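Local coordinates for putative membrane protein COG4129 (PDB 3KMI) that is of uncharacterised function but probably forms part of a membrane exporter of aromatic acids, of which this helical piece is the C-terminal domain, at residues 16-28 with 39-52. Numbering follows the deposited sequence.
Sequences KLQEEVSIVLIDI and NGYSRDLYTLNSLI
The backbone oxygen of Asp44 is gripped from two sources: Leu48 N gives it the usual helical bond, and a water donates to Asp44 O at 2.7 Å. The same water donates to Glu20 O, so it bridges the two segments, between which no clear direct hydrogen bond forms. Near the start of helix 41-61, Asp27 and Asp44 meet carboxylate to carboxylate, OD2 of Asp27 lying 2.5 Å from OD2 of Asp44. Oxygens this close suggest that one acid probably holds a proton. The Ile23 CG2 methyl lies against Asp44 OD2, 3.3 Å away, in van der Waals contact.

Along the rest of the interface the packing is knobs-into-holes in both directions. Val24 enters a hole formed by Tyr41, Asp44, Leu45 and Leu48; its CG1, held opposite the backbone N (chi1 174°), meets the Tyr41 ring obliquely, 3.6 Å from CE1, while CG2 rests against the Asp44 backbone. In return, Leu48 sits among Leu17, Glu20, Val21 and Val24, its CD1 4.0 Å from Val21 CG2. Farther along, Leu17 CD2 fits between Leu51 CG and Ile52 CG1 (3.8 Å to the latter).

The axes of segments 16-28 and 41-52 run nearly antiparallel, at 160°, with a closest approach of 9.1 Å, as in a helical hairpin. Helix 68-95 flanks this pair, Leu88 touching Val24 and Tyr92 stacking on Tyr41, while helices 103-117 and 148-176 pack against helix 7-33 through Leu25.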
ATOM      1  N   LYS A  16      -2.132   8.887 -21.182  1.00 16.18           N
ATOM      2  CA  LYS A  16      -3.232   7.938 -21.276  1.00 15.55           C
ATOM      3  C   LYS A  16      -3.292   7.003 -20.048  1.00 14.10           C
ATOM      4  O   LYS A  16      -4.379   6.710 -19.537  1.00 12.53           O
ATOM      5  CB  LYS A  16      -3.153   7.165 -22.592  1.00 16.11           C
ATOM      6  CG  LYS A  16      -4.281   6.153 -22.802  1.00 18.19           C
ATOM      7  CD  LYS A  16      -4.417   5.726 -24.251  1.00 26.12           C
ATOM      8  CE  LYS A  16      -3.501   4.539 -24.598  1.00 29.84           C
ATOM      9  NZ  LYS A  16      -3.715   3.944 -25.964  1.00 32.84           N
ATOM     10  N   LEU A  17      -2.138   6.509 -19.586  1.00 13.12           N
ATOM     11  CA  LEU A  17      -2.098   5.660 -18.382  1.00 13.46           C
ATOM     12  C   LEU A  17      -2.632   6.406 -17.145  1.00 13.37           C
ATOM     13  O   LEU A  17      -3.422   5.852 -16.389  1.00 13.73           O
ATOM     14  CB  LEU A  17      -0.670   5.171 -18.084  1.00 13.92           C
ATOM     15  CG  LEU A  17      -0.201   4.055 -19.025  1.00 16.58           C
ATOM     16  CD1 LEU A  17       1.302   4.106 -19.196  1.00 18.19           C
ATOM     17  CD2 LEU A  17      -0.650   2.696 -18.487  1.00 17.84           C
ATOM     18  N   GLN A  18      -2.199   7.643 -16.957  1.00 13.58           N
ATOM     19  CA  GLN A  18      -2.751   8.468 -15.886  1.00 14.29           C
ATOM     20  C   GLN A  18      -4.271   8.617 -15.980  1.00 13.95           C
ATOM     21  O   GLN A  18      -4.970   8.559 -14.978  1.00 13.45           O
ATOM     22  CB  GLN A  18      -2.084   9.834 -15.842  1.00 15.13           C
ATOM     23  CG  GLN A  18      -2.589  10.704 -14.677  1.00 17.30           C
ATOM     24  CD  GLN A  18      -1.867  12.034 -14.570  1.00 24.15           C
ATOM     25  OE1 GLN A  18      -0.654  12.075 -14.334  1.00 27.18           O
ATOM     26  NE2 GLN A  18      -2.608  13.134 -14.732  1.00 25.03           N
ATOM     27  N   GLU A  19      -4.761   8.861 -17.192  1.00 13.68           N
ATOM     28  CA  GLU A  19      -6.186   9.023 -17.418  1.00 12.88           C
ATOM     29  C   GLU A  19      -6.915   7.717 -17.054  1.00 11.48           C
ATOM     30  O   GLU A  19      -7.933   7.760 -16.401  1.00  9.81           O
ATOM     31  CB  GLU A  19      -6.445   9.445 -18.870  1.00 12.82           C
ATOM     32  CG  GLU A  19      -5.780  10.784 -19.218  1.00 16.21           C
ATOM     33  CD  GLU A  19      -5.862  11.182 -20.710  1.00 20.15           C
ATOM     34  OE1 GLU A  19      -6.276  10.370 -21.559  1.00 20.99           O
ATOM     35  OE2 GLU A  19      -5.481  12.323 -21.029  1.00 22.99           O
ATOM     36  N   GLU A  20      -6.366   6.566 -17.425  1.00 10.31           N
ATOM     37  CA  GLU A  20      -6.964   5.292 -17.042  1.00 11.57           C
ATOM     38  C   GLU A  20      -6.941   4.994 -15.552  1.00 10.11           C
ATOM     39  O   GLU A  20      -7.887   4.409 -15.030  1.00 11.20           O
ATOM     40  CB  GLU A  20      -6.419   4.121 -17.896  1.00 11.48           C
ATOM     41  CG  GLU A  20      -6.915   4.307 -19.342  1.00 15.09           C
ATOM     42  CD  GLU A  20      -6.459   3.240 -20.314  1.00 19.69           C
ATOM     43  OE1 GLU A  20      -5.797   2.267 -19.887  1.00 18.92           O
ATOM     44  OE2 GLU A  20      -6.751   3.404 -21.523  1.00 18.56           O
ATOM     45  N   VAL A  21      -5.879   5.397 -14.879  1.00  9.80           N
ATOM     46  CA  VAL A  21      -5.793   5.295 -13.427  1.00  9.56           C
ATOM     47  C   VAL A  21      -6.931   6.133 -12.813  1.00  9.99           C
ATOM     48  O   VAL A  21      -7.641   5.685 -11.908  1.00  9.95           O
ATOM     49  CB  VAL A  21      -4.418   5.856 -12.911  1.00  9.86           C
ATOM     50  CG1 VAL A  21      -4.453   6.058 -11.416  1.00  7.41           C
ATOM     51  CG2 VAL A  21      -3.237   4.888 -13.352  1.00 10.65           C
ATOM     52  N   SER A  22      -7.126   7.320 -13.352  1.00  9.75           N
ATOM     53  CA  SER A  22      -8.121   8.231 -12.741  1.00  9.94           C
ATOM     54  C   SER A  22      -9.516   7.672 -12.938  1.00  9.41           C
ATOM     55  O   SER A  22     -10.364   7.749 -12.037  1.00  9.24           O
ATOM     56  CB  SER A  22      -8.018   9.615 -13.353  1.00  9.29           C
ATOM     57  OG  SER A  22      -6.758  10.211 -13.076  1.00 10.58           O
ATOM     58  N   ILE A  23      -9.744   7.090 -14.113  1.00  8.93           N
ATOM     59  CA  ILE A  23     -11.038   6.465 -14.404  1.00  9.95           C
ATOM     60  C   ILE A  23     -11.401   5.400 -13.347  1.00  9.59           C
ATOM     61  O   ILE A  23     -12.522   5.374 -12.850  1.00  9.43           O
ATOM     62  CB  ILE A  23     -11.073   5.840 -15.820  1.00  9.11           C
ATOM     63  CG1 ILE A  23     -11.211   6.957 -16.858  1.00 11.93           C
ATOM     64  CG2 ILE A  23     -12.271   4.918 -15.944  1.00 10.58           C
ATOM     65  CD1 ILE A  23     -10.985   6.519 -18.346  1.00 16.20           C
ATOM     66  N   VAL A  24     -10.447   4.533 -13.020  1.00  9.39           N
ATOM     67  CA  VAL A  24     -10.662   3.473 -12.042  1.00  9.84           C
ATOM     68  C   VAL A  24     -10.857   4.138 -10.670  1.00  9.43           C
ATOM     69  O   VAL A  24     -11.669   3.694  -9.888  1.00  9.79           O
ATOM     70  CB  VAL A  24      -9.478   2.452 -11.998  1.00 10.37           C
ATOM     71  CG1 VAL A  24      -9.682   1.442 -10.840  1.00 11.19           C
ATOM     72  CG2 VAL A  24      -9.348   1.701 -13.342  1.00 10.82           C
ATOM     73  N   LEU A  25     -10.063   5.157 -10.360  1.00  8.84           N
ATOM     74  CA  LEU A  25     -10.217   5.853  -9.079  1.00  9.26           C
ATOM     75  C   LEU A  25     -11.641   6.410  -8.894  1.00  9.15           C
ATOM     76  O   LEU A  25     -12.264   6.274  -7.825  1.00  8.53           O
ATOM     77  CB  LEU A  25      -9.140   6.957  -8.950  1.00  9.37           C
ATOM     78  CG  LEU A  25      -9.113   7.655  -7.595  1.00  9.27           C
ATOM     79  CD1 LEU A  25      -8.481   6.749  -6.503  1.00  7.15           C
ATOM     80  CD2 LEU A  25      -8.327   9.005  -7.637  1.00  6.15           C
ATOM     81  N   ILE A  26     -12.155   7.049  -9.934  1.00  9.68           N
ATOM     82  CA  ILE A  26     -13.507   7.605  -9.884  1.00  9.64           C
ATOM     83  C   ILE A  26     -14.559   6.473  -9.746  1.00 10.69           C
ATOM     84  O   ILE A  26     -15.571   6.638  -9.054  1.00 10.14           O
ATOM     85  CB  ILE A  26     -13.762   8.474 -11.149  1.00  9.40           C
ATOM     86  CG1 ILE A  26     -12.896   9.743 -11.080  1.00 10.03           C
ATOM     87  CG2 ILE A  26     -15.231   8.791 -11.325  1.00  9.27           C
ATOM     88  CD1 ILE A  26     -12.548  10.360 -12.459  1.00 10.29           C
ATOM     89  N   ASP A  27     -14.316   5.336 -10.413  1.00 10.49           N
ATOM     90  CA  ASP A  27     -15.216   4.168 -10.236  1.00 11.97           C
ATOM     91  C   ASP A  27     -15.274   3.811  -8.777  1.00 12.11           C
ATOM     92  O   ASP A  27     -16.349   3.505  -8.282  1.00 12.86           O
ATOM     93  CB  ASP A  27     -14.717   2.911 -10.960  1.00 11.16           C
ATOM     94  CG  ASP A  27     -14.786   3.020 -12.447  1.00 12.06           C
ATOM     95  OD1 ASP A  27     -15.559   3.853 -12.941  1.00 11.68           O
ATOM     96  OD2 ASP A  27     -14.067   2.242 -13.128  1.00 12.85           O
ATOM     97  N   ILE A  28     -14.112   3.815  -8.106  1.00 11.06           N
ATOM     98  CA  ILE A  28     -14.056   3.543  -6.656  1.00 11.54           C
ATOM     99  C   ILE A  28     -14.915   4.538  -5.824  1.00 10.83           C
ATOM    100  O   ILE A  28     -15.777   4.132  -5.005  1.00 11.02           O
ATOM    101  CB  ILE A  28     -12.595   3.431  -6.145  1.00 11.47           C
ATOM    102  CG1 ILE A  28     -11.976   2.122  -6.674  1.00 14.52           C
ATOM    103  CG2 ILE A  28     -12.547   3.459  -4.615  1.00 11.58           C
ATOM    104  CD1 ILE A  28     -10.427   2.181  -6.782  1.00 12.72           C
ATOM    105  N   ASN A  39     -21.330  -1.458 -12.066  1.00 27.01           N
ATOM    106  CA  ASN A  39     -20.348  -0.429 -12.275  1.00 25.39           C
ATOM    107  C   ASN A  39     -19.199  -0.882 -13.198  1.00 23.73           C
ATOM    108  O   ASN A  39     -19.108  -2.062 -13.559  1.00 24.24           O
ATOM    109  CB  ASN A  39     -19.878   0.083 -10.918  1.00 26.12           C
ATOM    110  CG  ASN A  39     -18.473  -0.347 -10.581  1.00 27.74           C
ATOM    111  OD1 ASN A  39     -17.557   0.484 -10.602  1.00 31.78           O
ATOM    112  ND2 ASN A  39     -18.279  -1.640 -10.280  1.00 28.13           N
ATOM    113  N   GLY A  40     -18.357   0.068 -13.601  1.00 21.25           N
ATOM    114  CA  GLY A  40     -17.324  -0.180 -14.594  1.00 18.23           C
ATOM    115  C   GLY A  40     -15.943  -0.492 -14.048  1.00 16.35           C
ATOM    116  O   GLY A  40     -15.010  -0.634 -14.830  1.00 15.27           O
ATOM    117  N   TYR A  41     -15.817  -0.639 -12.731  1.00 14.24           N
ATOM    118  CA  TYR A  41     -14.528  -0.936 -12.093  1.00 15.01           C
ATOM    119  C   TYR A  41     -13.799  -2.068 -12.800  1.00 14.77           C
ATOM    120  O   TYR A  41     -12.604  -1.926 -13.148  1.00 15.25           O
ATOM    121  CB  TYR A  41     -14.670  -1.294 -10.605  1.00 14.08           C
ATOM    122  CG  TYR A  41     -13.352  -1.739 -10.004  1.00 13.15           C
ATOM    123  CD1 TYR A  41     -12.415  -0.795  -9.505  1.00 13.75           C
ATOM    124  CD2 TYR A  41     -13.038  -3.085  -9.900  1.00 14.18           C
ATOM    125  CE1 TYR A  41     -11.203  -1.197  -8.965  1.00 13.04           C
ATOM    126  CE2 TYR A  41     -11.810  -3.492  -9.348  1.00 14.95           C
ATOM    127  CZ  TYR A  41     -10.912  -2.551  -8.882  1.00 11.73           C
ATOM    128  OH  TYR A  41      -9.722  -3.002  -8.337  1.00 13.96           O
ATOM    129  N   SER A  42     -14.504  -3.168 -13.053  1.00 13.13           N
ATOM    130  CA  SER A  42     -13.847  -4.357 -13.568  1.00 14.01           C
ATOM    131  C   SER A  42     -13.313  -4.145 -14.966  1.00 14.05           C
ATOM    132  O   SER A  42     -12.142  -4.438 -15.265  1.00 12.46           O
ATOM    133  CB  SER A  42     -14.809  -5.541 -13.576  1.00 14.79           C
ATOM    134  OG  SER A  42     -14.861  -6.080 -12.272  1.00 21.19           O
ATOM    135  N   ARG A  43     -14.204  -3.668 -15.826  1.00 13.86           N
ATOM    136  CA  ARG A  43     -13.856  -3.342 -17.196  1.00 14.25           C
ATOM    137  C   ARG A  43     -12.731  -2.328 -17.226  1.00 12.47           C
ATOM    138  O   ARG A  43     -11.778  -2.475 -17.990  1.00 12.19           O
ATOM    139  CB  ARG A  43     -15.097  -2.803 -17.939  1.00 14.64           C
ATOM    140  CG  ARG A  43     -14.836  -2.324 -19.369  1.00 18.38           C
ATOM    141  CD  ARG A  43     -14.207  -3.428 -20.220  1.00 24.91           C
ATOM    142  NE  ARG A  43     -15.068  -4.607 -20.350  1.00 29.85           N
ATOM    143  CZ  ARG A  43     -14.643  -5.872 -20.283  1.00 31.60           C
ATOM    144  NH1 ARG A  43     -13.355  -6.149 -20.063  1.00 32.58           N
ATOM    145  NH2 ARG A  43     -15.517  -6.861 -20.424  1.00 32.67           N
ATOM    146  N   ASP A  44     -12.812  -1.320 -16.367  1.00 11.07           N
ATOM    147  CA  ASP A  44     -11.832  -0.225 -16.422  1.00  9.99           C
ATOM    148  C   ASP A  44     -10.457  -0.622 -15.911  1.00  9.53           C
ATOM    149  O   ASP A  44      -9.429  -0.164 -16.424  1.00  8.44           O
ATOM    150  CB  ASP A  44     -12.344   0.983 -15.654  1.00  9.89           C
ATOM    151  CG  ASP A  44     -13.569   1.647 -16.328  1.00 12.42           C
ATOM    152  OD1 ASP A  44     -13.763   1.477 -17.557  1.00 10.28           O
ATOM    153  OD2 ASP A  44     -14.324   2.357 -15.615  1.00 12.79           O
ATOM    154  N   LEU A  45     -10.434  -1.462 -14.876  1.00  9.74           N
ATOM    155  CA  LEU A  45      -9.199  -2.072 -14.399  1.00  9.70           C
ATOM    156  C   LEU A  45      -8.538  -2.998 -15.415  1.00  9.64           C
ATOM    157  O   LEU A  45      -7.331  -2.937 -15.618  1.00 10.51           O
ATOM    158  CB  LEU A  45      -9.442  -2.828 -13.084  1.00  9.60           C
ATOM    159  CG  LEU A  45      -8.237  -3.622 -12.557  1.00 10.69           C
ATOM    160  CD1 LEU A  45      -7.078  -2.658 -12.125  1.00 13.60           C
ATOM    161  CD2 LEU A  45      -8.667  -4.514 -11.385  1.00 11.87           C
ATOM    162  N   TYR A  46      -9.322  -3.848 -16.060  1.00 10.84           N
ATOM    163  CA  TYR A  46      -8.797  -4.647 -17.142  1.00 12.27           C
ATOM    164  C   TYR A  46      -8.183  -3.807 -18.262  1.00 12.02           C
ATOM    165  O   TYR A  46      -7.136  -4.141 -18.764  1.00 12.50           O
ATOM    166  CB  TYR A  46      -9.884  -5.550 -17.724  1.00 13.11           C
ATOM    167  CG  TYR A  46      -9.328  -6.431 -18.805  1.00 19.20           C
ATOM    168  CD1 TYR A  46      -8.396  -7.439 -18.500  1.00 23.89           C
ATOM    169  CD2 TYR A  46      -9.684  -6.237 -20.145  1.00 25.19           C
ATOM    170  CE1 TYR A  46      -7.877  -8.274 -19.513  1.00 26.92           C
ATOM    171  CE2 TYR A  46      -9.157  -7.066 -21.165  1.00 27.75           C
ATOM    172  CZ  TYR A  46      -8.258  -8.081 -20.831  1.00 27.04           C
ATOM    173  OH  TYR A  46      -7.735  -8.894 -21.817  1.00 26.31           O
ATOM    174  N   THR A  47      -8.834  -2.722 -18.655  1.00 12.08           N
ATOM    175  CA  THR A  47      -8.300  -1.860 -19.716  1.00 12.22           C
ATOM    176  C   THR A  47      -6.940  -1.267 -19.288  1.00 11.54           C
ATOM    177  O   THR A  47      -5.963  -1.223 -20.060  1.00 12.06           O
ATOM    178  CB  THR A  47      -9.274  -0.673 -20.016  1.00 11.25           C
ATOM    179  OG1 THR A  47     -10.555  -1.176 -20.401  1.00 11.74           O
ATOM    180  CG2 THR A  47      -8.703   0.294 -21.089  1.00 13.73           C
ATOM    181  N   LEU A  48      -6.890  -0.785 -18.062  1.00 11.79           N
ATOM    182  CA  LEU A  48      -5.655  -0.234 -17.504  1.00 10.12           C
ATOM    183  C   LEU A  48      -4.571  -1.297 -17.412  1.00 10.12           C
ATOM    184  O   LEU A  48      -3.432  -1.031 -17.797  1.00 11.07           O
ATOM    185  CB  LEU A  48      -5.903   0.388 -16.142  1.00 10.21           C
ATOM    186  CG  LEU A  48      -4.667   0.660 -15.259  1.00 11.75           C
ATOM    187  CD1 LEU A  48      -3.932   1.846 -15.834  1.00 12.19           C
ATOM    188  CD2 LEU A  48      -5.098   0.968 -13.828  1.00 13.09           C
ATOM    189  N   ASN A  49      -4.899  -2.491 -16.906  1.00 10.91           N
ATOM    190  CA  ASN A  49      -3.908  -3.562 -16.863  1.00 12.02           C
ATOM    191  C   ASN A  49      -3.412  -3.895 -18.278  1.00 13.05           C
ATOM    192  O   ASN A  49      -2.210  -4.135 -18.469  1.00 14.56           O
ATOM    193  CB  ASN A  49      -4.473  -4.837 -16.199  1.00 12.34           C
ATOM    194  CG  ASN A  49      -4.459  -4.760 -14.671  1.00 13.76           C
ATOM    195  OD1 ASN A  49      -3.693  -3.989 -14.080  1.00 13.93           O
ATOM    196  ND2 ASN A  49      -5.277  -5.582 -14.034  1.00 11.47           N
ATOM    197  N   SER A  50      -4.331  -3.930 -19.258  1.00 13.06           N
ATOM    198  CA  SER A  50      -3.929  -4.298 -20.637  1.00 13.18           C
ATOM    199  C   SER A  50      -2.996  -3.215 -21.244  1.00 12.24           C
ATOM    200  O   SER A  50      -2.041  -3.535 -21.976  1.00 11.62           O
ATOM    201  CB  SER A  50      -5.138  -4.544 -21.531  1.00 12.99           C
ATOM    202  OG  SER A  50      -5.929  -5.584 -21.014  1.00 15.58           O
ATOM    203  N   LEU A  51      -3.271  -1.950 -20.943  1.00 11.32           N
ATOM    204  CA  LEU A  51      -2.371  -0.840 -21.363  1.00 11.45           C
ATOM    205  C   LEU A  51      -1.021  -0.806 -20.661  1.00 11.76           C
ATOM    206  O   LEU A  51       0.025  -0.397 -21.258  1.00 11.56           O
ATOM    207  CB  LEU A  51      -3.051   0.537 -21.171  1.00 12.08           C
ATOM    208  CG  LEU A  51      -2.285   1.703 -21.851  1.00 14.28           C
ATOM    209  CD1 LEU A  51      -1.988   1.472 -23.304  1.00 13.60           C
ATOM    210  CD2 LEU A  51      -3.009   3.056 -21.707  1.00 16.73           C
ATOM    211  N   ILE A  52      -1.013  -1.180 -19.385  1.00 11.58           N
ATOM    212  CA  ILE A  52       0.246  -1.288 -18.664  1.00 11.91           C
ATOM    213  C   ILE A  52       1.071  -2.379 -19.327  1.00 12.78           C
ATOM    214  O   ILE A  52       2.279  -2.198 -19.571  1.00 11.50           O
ATOM    215  CB  ILE A  52       0.013  -1.669 -17.156  1.00 12.07           C
ATOM    216  CG1 ILE A  52      -0.447  -0.429 -16.375  1.00 12.05           C
ATOM    217  CG2 ILE A  52       1.307  -2.317 -16.572  1.00 13.13           C
ATOM    218  CD1 ILE A  52      -1.114  -0.730 -14.957  1.00 12.95           C
TER
HETATM  219  O   HOH W   1      -9.331   2.506 -16.851  1.00 14.06           O
HETATM  220  O   HOH W   2     -18.674   2.791 -13.220  1.00 32.53           O